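Local coordinates for alcohol oxidase (Myceliophthora thermophila, PDB 6F74), which binds FAD and probably works as an oxygen-dependent flavoprotein oxidase of the vanillyl-alcohol oxidase type, at residues N143-H148 against G169-W174; E136-T141 against Q264-D269. All coordinates share one frame; numbering follows the deposited sequence.

Interaction 1: N143-H148 against G169-W174; sequences NFAKQH and GGLELW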
ATOM      1  N   ASN A 143     -18.458  14.863  13.510  1.00 20.45           N
ATOM      2  CA  ASN A 143     -19.542  15.080  14.467  1.00 20.67           C
ATOM      3  C   ASN A 143     -20.873  14.449  14.029  1.00 20.37           C
ATOM      4  O   ASN A 143     -21.552  13.818  14.838  1.00 20.40           O
ATOM      5  CB  ASN A 143     -19.747  16.590  14.747  1.00 21.15           C
ATOM      6  CG  ASN A 143     -18.638  17.208  15.588  1.00 21.62           C
ATOM      7  OD1 ASN A 143     -17.760  16.519  16.071  1.00 21.62           O
ATOM      8  ND2 ASN A 143     -18.692  18.531  15.783  1.00 22.11           N
ATOM      9  N   PHE A 144     -21.240  14.628  12.770  1.00 20.16           N
ATOM     10  CA  PHE A 144     -22.472  14.041  12.229  1.00 19.93           C
ATOM     11  C   PHE A 144     -22.442  12.493  12.323  1.00 19.64           C
ATOM     12  O   PHE A 144     -23.432  11.891  12.683  1.00 19.64           O
ATOM     13  CB  PHE A 144     -22.716  14.530  10.781  1.00 19.84           C
ATOM     14  CG  PHE A 144     -24.033  14.106  10.190  1.00 19.72           C
ATOM     15  CD1 PHE A 144     -24.196  12.812   9.667  1.00 19.43           C
ATOM     16  CD2 PHE A 144     -25.103  14.980  10.138  1.00 19.97           C
ATOM     17  CE1 PHE A 144     -25.388  12.418   9.112  1.00 19.41           C
ATOM     18  CE2 PHE A 144     -26.311  14.587   9.596  1.00 19.92           C
ATOM     19  CZ  PHE A 144     -26.452  13.302   9.073  1.00 19.65           C
ATOM     20  N   ALA A 145     -21.308  11.863  12.016  1.00 19.46           N
ATOM     21  CA  ALA A 145     -21.179  10.389  12.075  1.00 19.25           C
ATOM     22  C   ALA A 145     -21.434   9.888  13.479  1.00 19.47           C
ATOM     23  O   ALA A 145     -22.193   8.937  13.694  1.00 19.45           O
ATOM     24  CB  ALA A 145     -19.790   9.958  11.639  1.00 19.09           C
ATOM     25  N   LYS A 146     -20.777  10.541  14.440  1.00 19.75           N
ATOM     26  CA  LYS A 146     -20.927  10.203  15.854  1.00 20.07           C
ATOM     27  C   LYS A 146     -22.347  10.499  16.341  1.00 20.24           C
ATOM     28  O   LYS A 146     -22.939   9.702  17.033  1.00 20.36           O
ATOM     29  CB  LYS A 146     -19.921  10.988  16.724  1.00 20.43           C
ATOM     30  CG  LYS A 146     -18.453  10.684  16.493  1.00 20.37           C
ATOM     31  CD  LYS A 146     -17.581  11.267  17.598  1.00 20.86           C
ATOM     32  CE  LYS A 146     -17.597  12.782  17.637  1.00 21.15           C
ATOM     33  NZ  LYS A 146     -16.793  13.315  18.748  1.00 21.72           N
ATOM     34  N   GLN A 147     -22.894  11.637  15.954  1.00 20.29           N
ATOM     35  CA  GLN A 147     -24.230  12.018  16.384  1.00 20.47           C
ATOM     36  C   GLN A 147     -25.301  11.022  15.913  1.00 20.28           C
ATOM     37  O   GLN A 147     -26.163  10.622  16.726  1.00 20.48           O
ATOM     38  CB  GLN A 147     -24.591  13.406  15.876  1.00 20.58           C
ATOM     39  CG  GLN A 147     -25.915  13.917  16.462  1.00 20.85           C
ATOM     40  CD  GLN A 147     -26.316  15.243  15.933  1.00 20.99           C
ATOM     41  OE1 GLN A 147     -25.573  15.878  15.208  1.00 20.96           O
ATOM     42  NE2 GLN A 147     -27.489  15.697  16.338  1.00 21.23           N
ATOM     43  N   HIS A 148     -25.229  10.604  14.640  1.00 19.94           N
ATOM     44  CA  HIS A 148     -26.204   9.677  14.100  1.00 19.83           C
ATOM     45  C   HIS A 148     -25.760   8.215  14.117  1.00 19.71           C
ATOM     46  O   HIS A 148     -26.415   7.362  13.506  1.00 19.64           O
ATOM     47  CB  HIS A 148     -26.687  10.120  12.719  1.00 19.66           C
ATOM     48  CG  HIS A 148     -27.257  11.502  12.703  1.00 19.85           C
ATOM     49  ND1 HIS A 148     -28.561  11.803  13.059  1.00 20.07           N
ATOM     50  CD2 HIS A 148     -26.672  12.682  12.387  1.00 19.91           C
ATOM     51  CE1 HIS A 148     -28.764  13.105  12.933  1.00 20.24           C
ATOM     52  NE2 HIS A 148     -27.643  13.661  12.501  1.00 20.16           N
ATOM     53  N   GLY A 169     -22.644   0.752   4.347  1.00 18.62           N
ATOM     54  CA  GLY A 169     -23.562   1.686   4.972  1.00 18.68           C
ATOM     55  C   GLY A 169     -22.864   2.890   5.632  1.00 18.49           C
ATOM     56  O   GLY A 169     -23.407   3.477   6.559  1.00 18.56           O
ATOM     57  N   GLY A 170     -21.686   3.213   5.140  1.00 18.29           N
ATOM     58  CA  GLY A 170     -20.812   4.171   5.778  1.00 18.18           C
ATOM     59  C   GLY A 170     -21.006   5.584   5.301  1.00 18.18           C
ATOM     60  O   GLY A 170     -21.598   5.821   4.251  1.00 18.24           O
ATOM     61  N   LEU A 171     -20.493   6.522   6.084  1.00 18.20           N
ATOM     62  CA  LEU A 171     -20.338   7.916   5.673  1.00 18.26           C
ATOM     63  C   LEU A 171     -18.855   8.121   5.441  1.00 18.18           C
ATOM     64  O   LEU A 171     -18.057   8.007   6.381  1.00 18.18           O
ATOM     65  CB  LEU A 171     -20.865   8.855   6.751  1.00 18.44           C
ATOM     66  CG  LEU A 171     -20.630  10.358   6.580  1.00 18.60           C
ATOM     67  CD1 LEU A 171     -21.141  10.886   5.226  1.00 18.67           C
ATOM     68  CD2 LEU A 171     -21.310  11.102   7.705  1.00 18.82           C
ATOM     69  N   GLU A 172     -18.469   8.396   4.196  1.00 18.15           N
ATOM     70  CA  GLU A 172     -17.062   8.580   3.874  1.00 18.10           C
ATOM     71  C   GLU A 172     -16.583  10.024   4.114  1.00 18.31           C
ATOM     72  O   GLU A 172     -17.141  10.969   3.588  1.00 18.49           O
ATOM     73  CB  GLU A 172     -16.780   8.167   2.439  1.00 18.04           C
ATOM     74  CG  GLU A 172     -15.306   8.188   2.069  1.00 17.99           C
ATOM     75  CD  GLU A 172     -15.060   7.845   0.628  1.00 17.98           C
ATOM     76  OE1 GLU A 172     -15.253   8.728  -0.203  1.00 18.17           O
ATOM     77  OE2 GLU A 172     -14.629   6.704   0.332  1.00 17.84           O
ATOM     78  N   LEU A 173     -15.541  10.171   4.922  1.00 18.36           N
ATOM     79  CA  LEU A 173     -14.762  11.386   4.960  1.00 18.61           C
ATOM     80  C   LEU A 173     -13.749  11.301   3.848  1.00 18.57           C
ATOM     81  O   LEU A 173     -12.702  10.635   3.997  1.00 18.46           O
ATOM     82  CB  LEU A 173     -14.073  11.528   6.317  1.00 18.75           C
ATOM     83  CG  LEU A 173     -13.148  12.745   6.453  1.00 19.11           C
ATOM     84  CD1 LEU A 173     -13.920  14.052   6.349  1.00 19.41           C
ATOM     85  CD2 LEU A 173     -12.428  12.627   7.774  1.00 19.28           C
ATOM     86  N   TRP A 174     -14.054  11.950   2.729  1.00 18.70           N
ATOM     87  CA  TRP A 174     -13.155  11.977   1.553  1.00 18.74           C
ATOM     88  C   TRP A 174     -12.228  13.200   1.614  1.00 19.10           C
ATOM     89  O   TRP A 174     -12.674  14.344   1.542  1.00 19.43           O
ATOM     90  CB  TRP A 174     -14.005  12.008   0.291  1.00 18.78           C
ATOM     91  CG  TRP A 174     -13.283  11.764  -0.996  1.00 18.81           C
ATOM     92  CD1 TRP A 174     -12.169  10.974  -1.201  1.00 18.64           C
ATOM     93  CD2 TRP A 174     -13.637  12.288  -2.269  1.00 19.08           C
ATOM     94  NE1 TRP A 174     -11.816  10.997  -2.532  1.00 18.78           N
ATOM     95  CE2 TRP A 174     -12.703  11.790  -3.210  1.00 19.06           C
ATOM     96  CE3 TRP A 174     -14.664  13.115  -2.716  1.00 19.37           C
ATOM     97  CZ2 TRP A 174     -12.773  12.096  -4.575  1.00 19.34           C
ATOM     98  CZ3 TRP A 174     -14.732  13.433  -4.077  1.00 19.67           C
ATOM     99  CH2 TRP A 174     -13.782  12.920  -4.986  1.00 19.66           C
TER
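F144 and L171 meet because both hold CG anti to the backbone N, at chi1 -174° for the phenylalanine and 172° for the leucine, and both side chains set out toward the opposing segment. L171 then turns its CD2 methyl to the helix. That single methyl makes both contacts: it lies 3.9 Å from F144 CD1 and 4.4 Å from A145 CB. The two longer side chains cross at about a right angle, and CD2 comes to the phenyl ring obliquely. A145 has nothing beyond CB, consistent with the close approach here, its CA being 6.9 Å from the CA of L171. The contact is small and wholly apolar, burying 92 Å² in all, and every residue that touches is buried.

The phenyl ring is held by more than the leucine. H148, the first residue to leave helical geometry, folds its imidazole back so that CD2 sits over the centre of one face of the F144 ring, 3.2 Å above its plane. The backbone bond from H148 N to F144 O, 3.0 Å long, ties the same two residues at the helix end. F48 of helix 42-52 stacks on the F144 ring, and W45 of that helix meets it at about 45°.

Helix 135-147 thus packs on the small mixed sheet of the FAD-binding domain. L171 begins strand 171-174, which runs parallel to both of its neighbours, 128-131 and 152-155; its side chain also touches Y128 and V130 of the first, while A145 rests on L152 of the second.

Interaction 2: E136-T141 against Q264-D269; sequences EDITLT and QIMLAD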
ATOM      1  N   GLU A 136     -13.346  22.572   8.789  1.00 23.16           N
ATOM      2  CA  GLU A 136     -14.713  22.706   9.251  1.00 23.09           C
ATOM      3  C   GLU A 136     -15.513  21.528   8.648  1.00 22.35           C
ATOM      4  O   GLU A 136     -16.241  20.857   9.347  1.00 22.04           O
ATOM      5  CB  GLU A 136     -15.312  24.053   8.868  1.00 23.67           C
ATOM      6  CG  GLU A 136     -14.727  25.260   9.633  1.00 24.52           C
ATOM      7  CD  GLU A 136     -13.273  25.539   9.293  1.00 24.87           C
ATOM      8  OE1 GLU A 136     -12.853  25.453   8.140  1.00 24.76           O
ATOM      9  OE2 GLU A 136     -12.474  25.812  10.194  1.00 25.31           O
ATOM     10  N   ASP A 137     -15.332  21.279   7.354  1.00 22.13           N
ATOM     11  CA  ASP A 137     -15.909  20.104   6.691  1.00 21.50           C
ATOM     12  C   ASP A 137     -15.647  18.827   7.474  1.00 21.04           C
ATOM     13  O   ASP A 137     -16.552  18.028   7.706  1.00 20.69           O
ATOM     14  CB  ASP A 137     -15.333  19.901   5.286  1.00 21.39           C
ATOM     15  CG  ASP A 137     -15.718  21.014   4.318  1.00 21.84           C
ATOM     16  OD1 ASP A 137     -16.656  21.762   4.590  1.00 22.13           O
ATOM     17  OD2 ASP A 137     -15.072  21.122   3.249  1.00 21.95           O
ATOM     18  N   ILE A 138     -14.399  18.669   7.897  1.00 21.13           N
ATOM     19  CA  ILE A 138     -13.954  17.456   8.556  1.00 20.77           C
ATOM     20  C   ILE A 138     -14.600  17.369   9.941  1.00 20.87           C
ATOM     21  O   ILE A 138     -15.094  16.290  10.333  1.00 20.51           O
ATOM     22  CB  ILE A 138     -12.424  17.406   8.729  1.00 20.95           C
ATOM     23  CG1 ILE A 138     -11.708  17.446   7.381  1.00 20.88           C
ATOM     24  CG2 ILE A 138     -11.998  16.147   9.499  1.00 20.65           C
ATOM     25  CD1 ILE A 138     -10.202  17.431   7.498  1.00 21.09           C
ATOM     26  N   THR A 139     -14.547  18.475  10.687  1.00 21.42           N
ATOM     27  CA  THR A 139     -15.168  18.541  12.007  1.00 21.62           C
ATOM     28  C   THR A 139     -16.670  18.171  11.911  1.00 21.30           C
ATOM     29  O   THR A 139     -17.160  17.372  12.709  1.00 21.13           O
ATOM     30  CB  THR A 139     -15.005  19.938  12.652  1.00 22.33           C
ATOM     31  OG1 THR A 139     -13.627  20.160  12.975  1.00 22.70           O
ATOM     32  CG2 THR A 139     -15.825  20.086  13.946  1.00 22.58           C
ATOM     33  N   LEU A 140     -17.371  18.755  10.942  1.00 21.30           N
ATOM     34  CA  LEU A 140     -18.806  18.525  10.792  1.00 21.09           C
ATOM     35  C   LEU A 140     -19.135  17.061  10.397  1.00 20.52           C
ATOM     36  O   LEU A 140     -20.149  16.501  10.839  1.00 20.37           O
ATOM     37  CB  LEU A 140     -19.422  19.490   9.766  1.00 21.29           C
ATOM     38  CG  LEU A 140     -19.513  20.975  10.131  1.00 21.93           C
ATOM     39  CD1 LEU A 140     -19.642  21.841   8.882  1.00 22.17           C
ATOM     40  CD2 LEU A 140     -20.686  21.228  11.090  1.00 22.09           C
ATOM     41  N   THR A 141     -18.264  16.456   9.594  1.00 20.25           N
ATOM     42  CA  THR A 141     -18.457  15.092   9.158  1.00 19.79           C
ATOM     43  C   THR A 141     -18.242  14.142  10.318  1.00 19.69           C
ATOM     44  O   THR A 141     -19.098  13.304  10.591  1.00 19.51           O
ATOM     45  CB  THR A 141     -17.551  14.757   7.971  1.00 19.60           C
ATOM     46  OG1 THR A 141     -17.772  15.722   6.964  1.00 19.79           O
ATOM     47  CG2 THR A 141     -17.826  13.333   7.414  1.00 19.17           C
ATOM     48  N   GLN A 264      -0.238  16.757  12.580  1.00 24.18           N
ATOM     49  CA  GLN A 264      -1.427  17.311  13.189  1.00 24.26           C
ATOM     50  C   GLN A 264      -2.516  16.283  12.928  1.00 23.42           C
ATOM     51  O   GLN A 264      -2.640  15.778  11.814  1.00 22.85           O
ATOM     52  CB  GLN A 264      -1.801  18.642  12.554  1.00 24.57           C
ATOM     53  CG  GLN A 264      -0.820  19.797  12.789  1.00 25.53           C
ATOM     54  CD  GLN A 264      -0.716  20.167  14.235  1.00 26.23           C
ATOM     55  OE1 GLN A 264      -1.711  20.430  14.894  1.00 26.26           O
ATOM     56  NE2 GLN A 264       0.494  20.191  14.749  1.00 26.84           N
ATOM     57  N   ILE A 265      -3.263  15.963  13.988  1.00 23.42           N
ATOM     58  CA  ILE A 265      -4.247  14.908  13.971  1.00 22.76           C
ATOM     59  C   ILE A 265      -5.485  15.356  14.726  1.00 22.86           C
ATOM     60  O   ILE A 265      -5.369  15.850  15.858  1.00 23.47           O
ATOM     61  CB  ILE A 265      -3.714  13.624  14.637  1.00 22.67           C
ATOM     62  CG1 ILE A 265      -2.444  13.136  13.923  1.00 22.59           C
ATOM     63  CG2 ILE A 265      -4.767  12.528  14.573  1.00 22.05           C
ATOM     64  CD1 ILE A 265      -1.769  11.942  14.562  1.00 22.61           C
ATOM     65  N   MET A 266      -6.650  15.171  14.101  1.00 22.33           N
ATOM     66  CA  MET A 266      -7.941  15.388  14.748  1.00 22.33           C
ATOM     67  C   MET A 266      -8.396  14.066  15.367  1.00 22.00           C
ATOM     68  O   MET A 266      -8.587  13.054  14.675  1.00 21.44           O
ATOM     69  CB  MET A 266      -8.973  15.915  13.755  1.00 22.01           C
ATOM     70  CG  MET A 266     -10.356  16.162  14.370  1.00 22.02           C
ATOM     71  SD  MET A 266     -11.609  16.891  13.250  1.00 21.76           S
ATOM     72  CE  MET A 266     -10.693  18.259  12.570  1.00 22.28           C
ATOM     73  N   LEU A 267      -8.555  14.079  16.682  1.00 22.43           N
ATOM     74  CA  LEU A 267      -8.936  12.875  17.408  1.00 22.28           C
ATOM     75  C   LEU A 267     -10.430  12.642  17.259  1.00 21.89           C
ATOM     76  O   LEU A 267     -11.149  13.538  16.806  1.00 21.84           O
ATOM     77  CB  LEU A 267      -8.540  12.994  18.889  1.00 22.99           C
ATOM     78  CG  LEU A 267      -7.076  13.317  19.216  1.00 23.54           C
ATOM     79  CD1 LEU A 267      -6.859  13.412  20.718  1.00 24.30           C
ATOM     80  CD2 LEU A 267      -6.133  12.289  18.628  1.00 23.22           C
ATOM     81  N   ALA A 268     -10.898  11.445  17.630  1.00 21.67           N
ATOM     82  CA  ALA A 268     -12.333  11.118  17.617  1.00 21.38           C
ATOM     83  C   ALA A 268     -13.181  12.121  18.406  1.00 21.76           C
ATOM     84  O   ALA A 268     -14.330  12.393  18.043  1.00 21.54           O
ATOM     85  CB  ALA A 268     -12.538   9.719  18.180  1.00 21.31           C
ATOM     86  N   ASP A 269     -12.617  12.664  19.480  1.00 22.39           N
ATOM     87  CA  ASP A 269     -13.296  13.694  20.287  1.00 22.86           C
ATOM     88  C   ASP A 269     -13.280  15.087  19.662  1.00 22.99           C
ATOM     89  O   ASP A 269     -13.801  16.016  20.235  1.00 23.41           O
ATOM     90  CB  ASP A 269     -12.701  13.748  21.702  1.00 23.60           C
ATOM     91  CG  ASP A 269     -11.231  14.231  21.719  1.00 24.02           C
ATOM     92  OD1 ASP A 269     -10.739  14.795  20.716  1.00 23.82           O
ATOM     93  OD2 ASP A 269     -10.552  14.034  22.737  1.00 24.59           O
TER
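M266 reaches from strand 260-266 to I138 and T139, tying the antiparallel sheet to helix 135-147, which also packs on the small mixed sheet, in the FAD-binding domain of this VAO-type (PCMH-like) fold. The apolar part is a methionine end against the beta-branch methyl of I138. M266 runs extended from the backbone, CG anti to N (chi1 180°), and bends only at chi3, -49°, which brings the methyl CE up against T139 as well as I138. I138 CG2 then lies 3.8 Å from M266 SD and 3.9 Å from M266 CE. I138 also touches I296 and L298 of strand 296-306, next to M266's own strand. With an alanine at M266, the thioether that spans from strand to helix would be gone, which would probably open a gap beside I138 CG2 and T139.

T139 meets the methionine by van der Waals contact, its side chain crossing that of M266 at about a right angle; OG1 is 3.5 Å from M266 CE. The polar need of that hydroxyl is met within the helix, by a hydrogen bond with the carbonyl oxygen of R135.

Two residues along, one carbonyl takes two donors: D137 O accepts from T141 N at 3.0 Å and from the T141 hydroxyl, the two arriving from opposite faces of the carbonyl plane; OG1 lies 2.7 Å from D137 O, tilted 33° out of that plane.

Helix 135-147 carries both contacts, interaction 2 on its first turns and interaction 1 on its last, with centres 11 Å apart. Along the chain, 143-148 and 169-174 are nested inside the long loop that 136-141 and 264-269 close. The helix therefore lies between the mixed sheet holding strand 171-174 and the antiparallel sheet holding strand 260-266. The contacts also touch directly: L173 CD2 packs 3.9 Å from I138 CG2, and K146 NZ lies 2.7 Å from A268 O, a probable hydrogen bond. All four segments belong to the FAD-binding domain; I138's side chain is about 8 Å from the bound FAD and L171's about 13 Å, so interaction 2 is the nearer to the cofactor.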